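Local coordinates for protein peptidase M28 (Shewanella amazonensis SB2B, PDB 3IIB) that probably works as a homodimeric carboxypeptidase or dipeptidase of the M28 family, hydrolysing peptide bonds at an active site with two zinc ions, at residues Pro71-Gly76 with Asp259-Gly264; Thr184-Tyr189 with Glu303-Leu308. One frame throughout, in Å; residues are numbered along the deposited sequence.

Contact 1. Residues Pro71-Gly76 with Asp259-Gly264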
loop_
_atom_site.group_PDB
_atom_site.type_symbol
_atom_site.label_atom_id
_atom_site.label_comp_id
_atom_site.label_asym_id
_atom_site.label_seq_id
_atom_site.Cartn_x
_atom_site.Cartn_y
_atom_site.Cartn_z
ATOM N N PRO A 71 0.126 -18.118 24.012
ATOM C CA PRO A 71 -0.489 -16.974 24.652
ATOM C C PRO A 71 -1.592 -16.381 23.789
ATOM O O PRO A 71 -1.698 -16.655 22.596
ATOM C CB PRO A 71 0.660 -15.979 24.816
ATOM C CG PRO A 71 1.588 -16.309 23.715
ATOM C CD PRO A 71 1.449 -17.780 23.438
ATOM N N VAL A 72 -2.441 -15.612 24.448
ATOM C CA VAL A 72 -3.589 -14.984 23.804
ATOM C C VAL A 72 -3.525 -13.491 23.983
ATOM O O VAL A 72 -3.629 -12.967 25.110
ATOM C CB VAL A 72 -4.922 -15.544 24.333
ATOM C CG1 VAL A 72 -6.077 -14.883 23.628
ATOM C CG2 VAL A 72 -4.999 -17.048 24.116
ATOM N N TRP A 73 -3.360 -12.807 22.855
ATOM C CA TRP A 73 -3.366 -11.356 22.803
ATOM C C TRP A 73 -4.312 -10.932 21.681
ATOM O O TRP A 73 -4.253 -11.451 20.570
ATOM C CB TRP A 73 -1.952 -10.833 22.524
ATOM C CG TRP A 73 -1.822 -9.345 22.380
ATOM C CD1 TRP A 73 -1.657 -8.420 23.390
ATOM C CD2 TRP A 73 -1.773 -8.604 21.156
ATOM N NE1 TRP A 73 -1.547 -7.163 22.864
ATOM C CE2 TRP A 73 -1.620 -7.236 21.499
ATOM C CE3 TRP A 73 -1.876 -8.950 19.810
ATOM C CZ2 TRP A 73 -1.558 -6.209 20.527
ATOM C CZ3 TRP A 73 -1.808 -7.918 18.856
ATOM C CH2 TRP A 73 -1.638 -6.577 19.232
ATOM N N ARG A 74 -5.164 -9.966 21.995
ATOM C CA ARG A 74 -6.175 -9.430 21.069
ATOM C C ARG A 74 -5.898 -7.954 20.816
ATOM O O ARG A 74 -5.744 -7.175 21.755
ATOM C CB ARG A 74 -7.581 -9.634 21.632
ATOM C CG ARG A 74 -7.922 -11.118 21.926
ATOM N N ARG A 75 -5.864 -7.598 19.539
ATOM C CA ARG A 75 -5.635 -6.282 19.055
ATOM C C ARG A 75 -6.963 -5.524 19.051
ATOM O O ARG A 75 -7.977 -6.026 18.549
ATOM C CB ARG A 75 -5.130 -6.365 17.620
ATOM C CG ARG A 75 -4.742 -5.046 17.000
ATOM C CD ARG A 75 -4.404 -5.250 15.507
ATOM N NE ARG A 75 -3.320 -6.213 15.323
ATOM C CZ ARG A 75 -2.022 -5.971 15.537
ATOM N NH1 ARG A 75 -1.626 -4.764 15.881
ATOM N NH2 ARG A 75 -1.114 -6.936 15.380
ATOM N N GLY A 76 -6.965 -4.345 19.626
ATOM C CA GLY A 76 -8.139 -3.493 19.540
ATOM C C GLY A 76 -7.858 -2.358 18.567
ATOM O O GLY A 76 -7.185 -2.530 17.530
ATOM N N ASP A 259 0.622 -20.285 11.331
ATOM C CA ASP A 259 0.070 -19.070 11.929
ATOM C C ASP A 259 0.535 -17.827 11.148
ATOM O O ASP A 259 1.471 -17.897 10.335
ATOM C CB ASP A 259 0.461 -18.969 13.399
ATOM C CG ASP A 259 1.985 -18.725 13.604
ATOM O OD1 ASP A 259 2.808 -19.464 13.001
ATOM O OD2 ASP A 259 2.372 -17.807 14.369
ATOM N N SER A 260 -0.070 -16.682 11.465
ATOM C CA SER A 260 0.290 -15.429 10.822
ATOM C C SER A 260 -0.041 -14.312 11.748
ATOM O O SER A 260 -0.628 -14.537 12.812
ATOM C CB SER A 260 -0.501 -15.212 9.510
ATOM O OG SER A 260 -1.893 -14.925 9.694
ATOM N N TRP A 261 0.345 -13.100 11.345
ATOM C CA TRP A 261 -0.244 -11.878 11.948
ATOM C C TRP A 261 -1.666 -11.647 11.396
ATOM O O TRP A 261 -2.133 -12.364 10.460
ATOM C CB TRP A 261 0.691 -10.668 11.828
ATOM C CG TRP A 261 1.804 -10.850 12.837
ATOM C CD1 TRP A 261 3.024 -11.372 12.594
ATOM C CD2 TRP A 261 1.695 -10.718 14.260
ATOM N NE1 TRP A 261 3.747 -11.484 13.767
ATOM C CE2 TRP A 261 2.942 -11.109 14.811
ATOM C CE3 TRP A 261 0.663 -10.314 15.124
ATOM C CZ2 TRP A 261 3.187 -11.091 16.179
ATOM C CZ3 TRP A 261 0.908 -10.284 16.485
ATOM C CH2 TRP A 261 2.155 -10.666 17.004
ATOM N N ASP A 262 -2.345 -10.680 12.004
ATOM C CA ASP A 262 -3.791 -10.671 11.965
ATOM C C ASP A 262 -4.421 -9.656 11.034
ATOM O O ASP A 262 -5.650 -9.651 10.918
ATOM C CB ASP A 262 -4.372 -10.496 13.395
ATOM C CG ASP A 262 -3.757 -9.366 14.167
ATOM O OD1 ASP A 262 -2.531 -9.073 14.058
ATOM O OD2 ASP A 262 -4.495 -8.734 14.961
ATOM N N GLU A 263 -3.615 -8.778 10.428
ATOM C CA GLU A 263 -4.163 -7.641 9.652
ATOM C C GLU A 263 -4.195 -7.824 8.140
ATOM O O GLU A 263 -4.931 -7.087 7.451
ATOM C CB GLU A 263 -3.456 -6.333 10.023
ATOM C CG GLU A 263 -3.482 -6.066 11.544
ATOM C CD GLU A 263 -3.260 -4.604 11.869
ATOM O OE1 GLU A 263 -2.151 -4.144 11.618
ATOM O OE2 GLU A 263 -4.195 -3.930 12.384
ATOM N N GLY A 264 -3.387 -8.753 7.616
ATOM C CA GLY A 264 -3.465 -9.193 6.199
ATOM C C GLY A 264 -4.209 -10.522 6.099
ATOM O O GLY A 264 -5.155 -10.794 6.863
HETATM O O HOH W 1 -5.828 -9.578 17.412
#

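Contact 2. Residues Thr184-Tyr189 with Glu303-Leu308. With ZN (zinc ion), chain B.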
loop_
_atom_site.group_PDB
_atom_site.type_symbol
_atom_site.label_atom_id
_atom_site.label_comp_id
_atom_site.label_asym_id
_atom_site.label_seq_id
_atom_site.Cartn_x
_atom_site.Cartn_y
_atom_site.Cartn_z
ATOM N N THR A 184 3.300 -4.766 11.899
ATOM C CA THR A 184 3.285 -5.314 13.254
ATOM C C THR A 184 4.375 -6.379 13.410
ATOM O O THR A 184 5.281 -6.476 12.580
ATOM C CB THR A 184 1.860 -5.838 13.624
ATOM O OG1 THR A 184 1.770 -6.026 15.047
ATOM C CG2 THR A 184 1.402 -7.114 12.784
ATOM N N GLY A 185 4.283 -7.166 14.482
ATOM C CA GLY A 185 5.259 -8.218 14.773
ATOM C C GLY A 185 5.537 -8.260 16.258
ATOM O O GLY A 185 5.190 -7.320 17.001
HETATM N N MSE A 186 6.166 -9.337 16.680
HETATM C CA MSE A 186 6.289 -9.629 18.093
HETATM C C MSE A 186 7.222 -8.612 18.736
HETATM O O MSE A 186 8.224 -8.124 18.138
HETATM C CB MSE A 186 6.814 -11.043 18.300
HETATM C CG MSE A 186 6.821 -11.496 19.692
HETATM SE SE MSE A 186 5.104 -11.797 20.211
HETATM C CE MSE A 186 5.718 -12.856 21.717
HETATM N N MSE A 187 6.876 -8.267 19.960
HETATM C CA MSE A 187 7.805 -7.591 20.840
HETATM C C MSE A 187 7.698 -8.252 22.207
HETATM O O MSE A 187 6.731 -9.006 22.485
HETATM C CB MSE A 187 7.470 -6.143 20.928
HETATM C CG MSE A 187 6.097 -5.937 21.337
HETATM SE SE MSE A 187 5.921 -4.488 22.568
HETATM C CE MSE A 187 7.039 -4.976 23.823
ATOM N N ARG A 188 8.732 -8.058 23.018
ATOM C CA ARG A 188 8.776 -8.665 24.347
ATOM C C ARG A 188 9.039 -7.585 25.380
ATOM O O ARG A 188 10.007 -6.857 25.264
ATOM C CB ARG A 188 9.913 -9.697 24.464
ATOM C CG ARG A 188 10.017 -10.724 23.368
ATOM C CD ARG A 188 10.505 -12.068 23.885
ATOM N NE ARG A 188 9.393 -12.831 24.455
ATOM C CZ ARG A 188 8.730 -13.819 23.843
ATOM N NH1 ARG A 188 9.059 -14.231 22.616
ATOM N NH2 ARG A 188 7.724 -14.418 24.474
ATOM N N TYR A 189 8.199 -7.536 26.400
ATOM C CA TYR A 189 8.496 -6.784 27.589
ATOM C C TYR A 189 9.491 -7.599 28.431
ATOM O O TYR A 189 9.718 -8.775 28.169
ATOM C CB TYR A 189 7.216 -6.522 28.377
ATOM C CG TYR A 189 6.270 -5.596 27.656
ATOM C CD1 TYR A 189 6.652 -4.299 27.328
ATOM C CD2 TYR A 189 4.996 -6.018 27.296
ATOM C CE1 TYR A 189 5.779 -3.429 26.659
ATOM C CE2 TYR A 189 4.126 -5.164 26.629
ATOM C CZ TYR A 189 4.508 -3.862 26.350
ATOM O OH TYR A 189 3.617 -3.065 25.708
ATOM N N GLU A 303 4.648 -19.663 15.269
ATOM C CA GLU A 303 6.003 -19.200 14.927
ATOM C C GLU A 303 6.179 -17.716 15.237
ATOM O O GLU A 303 7.223 -17.311 15.716
ATOM C CB GLU A 303 6.329 -19.512 13.460
ATOM C CG GLU A 303 7.756 -19.147 13.065
ATOM C CD GLU A 303 7.939 -17.691 12.663
ATOM O OE1 GLU A 303 6.924 -17.009 12.432
ATOM O OE2 GLU A 303 9.095 -17.237 12.553
ATOM N N GLU A 304 5.160 -16.917 14.949
ATOM C CA GLU A 304 5.206 -15.456 15.112
ATOM C C GLU A 304 5.388 -15.022 16.558
ATOM O O GLU A 304 5.868 -13.928 16.818
ATOM C CB GLU A 304 3.933 -14.805 14.542
ATOM C CG GLU A 304 3.615 -15.106 13.068
ATOM C CD GLU A 304 4.554 -14.411 12.097
ATOM O OE1 GLU A 304 5.552 -13.798 12.538
ATOM O OE2 GLU A 304 4.230 -14.445 10.894
ATOM N N LEU A 305 5.029 -15.903 17.491
ATOM C CA LEU A 305 5.100 -15.598 18.903
ATOM C C LEU A 305 6.394 -16.126 19.543
ATOM O O LEU A 305 6.486 -16.204 20.764
ATOM C CB LEU A 305 3.882 -16.163 19.632
ATOM C CG LEU A 305 2.527 -15.755 19.028
ATOM C CD1 LEU A 305 1.413 -16.289 19.972
ATOM C CD2 LEU A 305 2.399 -14.238 18.806
ATOM N N GLY A 306 7.388 -16.484 18.736
ATOM C CA GLY A 306 8.648 -16.978 19.270
ATOM C C GLY A 306 8.937 -18.448 19.033
ATOM O O GLY A 306 9.489 -19.135 19.901
ATOM N N LEU A 307 8.622 -18.935 17.838
ATOM C CA LEU A 307 8.920 -20.327 17.491
ATOM C C LEU A 307 8.324 -21.324 18.482
ATOM O O LEU A 307 8.883 -22.363 18.712
ATOM C CB LEU A 307 10.427 -20.588 17.390
ATOM C CG LEU A 307 11.312 -19.525 16.771
ATOM C CD1 LEU A 307 12.796 -19.997 16.768
ATOM C CD2 LEU A 307 10.801 -19.163 15.390
ATOM N N LEU A 308 7.175 -21.022 19.064
ATOM C CA LEU A 308 6.642 -21.890 20.105
ATOM C C LEU A 308 6.360 -23.317 19.614
ATOM O O LEU A 308 6.650 -24.270 20.306
ATOM C CB LEU A 308 5.364 -21.287 20.716
ATOM C CG LEU A 308 5.530 -19.878 21.306
ATOM C CD1 LEU A 308 4.216 -19.398 21.916
ATOM C CD2 LEU A 308 6.683 -19.786 22.318
HETATM ZN ZN ZN B . 6.318 -13.458 10.478
HETATM O O HOH W 2 6.485 -11.797 14.978
HETATM O O HOH W 3 5.386 -15.809 23.122
HETATM O O HOH W 4 7.343 -15.328 10.421
HETATM O O HOH W 5 8.391 -12.956 10.545
#

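Contact 1. Residues Pro71-Gly76 with Asp259-Gly264
With CG anti to the backbone N (chi1 -176°), R75 sends its side chain from the strand to D262, and a bend at chi3 (-58°) turns NE toward the D262 carboxylate. D262 answers with its CG held between backbone N and carbonyl carbon. The arginine grips this carboxylate side-on: NE bonds to OD2 of D262 at 2.8 Å, and NH2 of R75 to OD1 of D262 at 2.9 Å, both on the syn side. The two planes lie 33° apart, so the salt bridge is somewhat twisted. A water joins R75 N to D262 OD2. Over one guanidinium face stacks the E263 carboxylate; OE2 of E263 is 3.8 Å from R75 NE, a long pairing of charges without an N-H aimed at it. Above the centre of the opposite face sits W73 CH2, while W261 CE3 lies at the edge, 3.8 Å from R75 NH2. NH1 also bonds to A94 O and NH2 to T184 OG1, and E263 OE1 bonds to T93. An alanine in place of R75 would probably leave the D262 carboxylate without its two N-H partners and open a gap between W73 and E263. Charge and the paired N-H bonds, with W73 over the other face, probably tie the long strand to the loop that carries W261 on to the zinc site.

Contact 2. Residues Thr184-Tyr189 with Glu303-Leu308
M186, built as selenomethionine, lies against the backbone of E304 and L305 on the closely packed side of this contact. Its CG is anti to the backbone N (chi1 -173°), and the chain then bends at chi2. M186 CB rests 3.4 Å from E304 O. Further out, M186 SE touches L305 CD2 at 3.9 Å, and the terminal M186 CE comes within 3.6 Å of L305 O. The M186 and L305 side chains cross at about a right angle; L305 leaves its backbone away from 184-189, yet CD2 still meets SE, and the side chain also packs on A39 and P71. G306 follows with a backbone conformation that suits glycine: a CB there would be jammed against the carbonyl O of L305 and come tight against R188 NH1. G306 N and L307 N both bond to E303 O, closing the turn just before helix 308-316.

Toward solvent the contact is loose. The exposed R188 brings one guanidinium face over M186 CE, yet its NH1 stays 3.7 Å from L305 O. A water makes the link instead, accepting from R188 NH2 and donating to L305 O at 2.6 Å. No direct hydrogen bond joins the two segments; a second water, on the inner side, accepts from M186 N and donates to E304 O and, at longer range, to E304 OE1.

That carboxylate chelates zinc through both oxygens, OE1 of E304 lying 2.2 Å from the metal, with D269 and H402 also bound. One of the two zinc-bound waters donates to E303 OE1 at 2.7 Å. Apolar contact and water bridges thus border a metal-binding turn, consistent with a loop that flanks the active site.

From the N terminus, the chain first passes 71-76 on the long strand 62-84, then 184-189 in the loop between strands 168-172 and 198-201. Next comes 259-264, after strand 247-257, where contact 1 closes a loop of 182 intervening residues. At 303-308, before helix 308-316, contact 2 closes one of 113. The segments alternate, so the two closures cross rather than nest. They also meet directly: the D259 carboxylate accepts a hydrogen bond from E304 N and a weak one from E303 N, and W261 packs on M186 and E304. Together they tie the long strand and the 184-189 loop to two loops beside the zinc ions.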